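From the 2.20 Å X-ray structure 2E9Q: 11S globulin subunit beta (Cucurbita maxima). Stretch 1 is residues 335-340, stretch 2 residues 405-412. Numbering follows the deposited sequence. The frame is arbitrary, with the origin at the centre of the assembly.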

# COMPACT_ATOMS: atom_id res chain seq x y z
N VAL A 335 -26.50 20.16 -4.26
CA VAL A 335 -26.09 18.76 -4.36
C VAL A 335 -26.49 18.18 -3.01
O VAL A 335 -26.16 18.73 -1.97
N ALA A 336 -27.23 17.08 -3.03
CA ALA A 336 -27.71 16.45 -1.81
C ALA A 336 -26.58 16.04 -0.87
O ALA A 336 -25.46 15.77 -1.31
N PRO A 337 -26.86 16.01 0.45
CA PRO A 337 -25.83 15.62 1.42
C PRO A 337 -25.34 14.22 1.06
O PRO A 337 -26.12 13.32 0.78
N HIS A 338 -24.03 14.05 1.08
CA HIS A 338 -23.44 12.77 0.74
C HIS A 338 -21.99 12.75 1.19
O HIS A 338 -21.43 13.76 1.60
N TYR A 339 -21.38 11.58 1.09
CA TYR A 339 -19.99 11.44 1.44
C TYR A 339 -19.40 10.39 0.52
O TYR A 339 -20.13 9.56 -0.03
N THR A 340 -18.09 10.43 0.32
CA THR A 340 -17.45 9.45 -0.52
C THR A 340 -16.87 8.41 0.40
O THR A 340 -16.08 8.71 1.29
N ALA A 405 -14.35 6.42 -7.28
CA ALA A 405 -14.98 7.08 -6.14
C ALA A 405 -16.46 6.74 -6.01
O ALA A 405 -17.24 6.91 -6.95
N ILE A 406 -16.86 6.27 -4.84
CA ILE A 406 -18.25 5.92 -4.61
C ILE A 406 -18.89 6.89 -3.63
O ILE A 406 -18.39 7.07 -2.50
N THR A 407 -19.99 7.52 -4.04
CA THR A 407 -20.68 8.45 -3.17
C THR A 407 -22.00 7.89 -2.66
O THR A 407 -22.82 7.38 -3.44
N ASN A 408 -22.20 7.97 -1.35
CA ASN A 408 -23.43 7.51 -0.73
C ASN A 408 -24.27 8.75 -0.42
O ASN A 408 -23.79 9.71 0.18
N LEU A 409 -25.53 8.72 -0.85
CA LEU A 409 -26.42 9.84 -0.60
C LEU A 409 -27.15 9.63 0.72
O LEU A 409 -27.45 8.50 1.10
N LEU A 410 -27.41 10.72 1.42
CA LEU A 410 -28.11 10.61 2.70
C LEU A 410 -29.61 10.63 2.51
O LEU A 410 -30.33 9.97 3.26
N ALA A 411 -30.08 11.37 1.51
CA ALA A 411 -31.51 11.45 1.22
C ALA A 411 -31.76 11.43 -0.29
O ALA A 411 -30.89 11.81 -1.07
N GLY A 412 -32.95 11.00 -0.70
CA GLY A 412 -33.28 10.94 -2.12
C GLY A 412 -33.82 9.59 -2.51
O GLY A 412 -34.08 8.77 -1.63

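What happens at the start of stretch 1, before the two strands pair? Val 335, in the t rotamer, is out of reach of stretch 2. Ala 336 points its CB toward the other stretch, yet the methyl reaches only the backbone there, with CB 4.3 Å from Ala 411 O. At Pro 337 the chain turns a corner. The CA-to-CB bond of Pro 337 points sideways, and its CG sits 4.1 Å from CB of Leu 410, an apolar contact. Leu 410, in the m,m rotamer, points toward stretch 1, and its backbone N donates a hydrogen bond to Pro 337 O at 3.0 Å, so the same two residues meet through both backbone and side chain.

How does His 338 sit on the antiparallel pair that follows? It lies opposite Leu 409 in a non-hydrogen-bonded pair, and its side chain shares a face of the sheet with those of Thr 340, Thr 407 and Leu 409. With chi1 in p, the imidazole turns back across the corner at Pro 337, where ND1 donates a nearly straight hydrogen bond to Ala 336 O at 2.7 Å. Across the strands, His 338 CB packs 3.1 Å from Asn 408 O, and CD2 comes within 4.1 Å of Thr 407 OG1. That hydroxyl is buried by the contact without a polar partner in the model, and the chi1 of Thr 407, 125°, lies between wells. From the other side of the backbone, Leu 410 CD2 approaches His 338 CA to 3.3 Å.

What does Tyr 339 gain by facing the other way? Its side chain and that of Asn 408 share the opposite face, while their backbones exchange two hydrogen bonds: Tyr 339 N to Asn 408 O at 3.2 Å and Asn 408 N to Tyr 339 O at 2.9 Å. With chi1 in p, the end of the Tyr 339 side chain comes nearer to stretch 2, and Asn 408 CB, on an m side chain, lies over one ring face in a CH-pi contact, 4.1 Å from the centroid. At the ring edge, Leu 410 CD2 is 4.2 Å from Tyr 339 CD1. Tyr 339 OH comes to 3.3 Å from Asn 408 OD1, but its hydrogen bond is made elsewhere in the structure.

How does Thr 340 close the contact? In the m rotamer, it sets its CG2 methyl 4.1 Å from Ala 405 CB, beyond its paired residue Thr 407. Close backbone packing accompanies this, with Thr 340 CA 3.2 Å from Ile 406 O in a CA-H...O contact. The m,t side chain of Ile 406 leads away from stretch 1.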

# COMPACT_ATOMS: atom_id res chain seq x y z
CB VAL A 335 -24.56 18.60 -4.56
CG1 VAL A 335 -24.17 17.14 -4.41
CG2 VAL A 335 -24.16 19.08 -5.95
CB ALA A 336 -28.55 15.22 -2.15
CB PRO A 337 -26.57 15.65 2.76
CG PRO A 337 -28.03 15.56 2.38
CD PRO A 337 -28.10 16.40 1.14
CB HIS A 338 -23.45 12.61 -0.78
CG HIS A 338 -22.55 13.59 -1.46
ND1 HIS A 338 -22.92 14.88 -1.73
CD2 HIS A 338 -21.25 13.49 -1.84
CE1 HIS A 338 -21.90 15.54 -2.25
NE2 HIS A 338 -20.87 14.71 -2.32
CB TYR A 339 -19.83 11.03 2.90
CG TYR A 339 -20.38 9.67 3.22
CD1 TYR A 339 -21.73 9.47 3.52
CD2 TYR A 339 -19.53 8.56 3.23
CE1 TYR A 339 -22.21 8.22 3.84
CE2 TYR A 339 -20.00 7.32 3.55
CZ TYR A 339 -21.33 7.14 3.85
OH TYR A 339 -21.75 5.87 4.19
CB THR A 340 -16.34 10.06 -1.36
OG1 THR A 340 -16.90 11.08 -2.19
CG2 THR A 340 -15.68 8.99 -2.24
CB ALA A 405 -14.81 8.59 -6.25
CB ILE A 406 -18.37 4.52 -4.00
CG1 ILE A 406 -17.70 3.49 -4.91
CG2 ILE A 406 -19.85 4.21 -3.77
CD1 ILE A 406 -17.47 2.14 -4.23
CB THR A 407 -20.94 9.80 -3.87
OG1 THR A 407 -22.34 10.11 -3.81
CG2 THR A 407 -20.50 9.76 -5.31
CB ASN A 408 -23.14 6.77 0.59
CG ASN A 408 -22.89 5.31 0.38
OD1 ASN A 408 -22.81 4.54 1.34
ND2 ASN A 408 -22.77 4.90 -0.88
CB LEU A 409 -27.44 9.98 -1.73
CG LEU A 409 -26.91 10.51 -3.06
CD1 LEU A 409 -25.87 9.55 -3.63
CD2 LEU A 409 -28.07 10.67 -4.03
CB LEU A 410 -27.68 11.73 3.66
CG LEU A 410 -26.32 11.58 4.34
CD1 LEU A 410 -26.18 10.16 4.86
CD2 LEU A 410 -25.21 11.89 3.36
CB ALA A 411 -32.08 12.72 1.83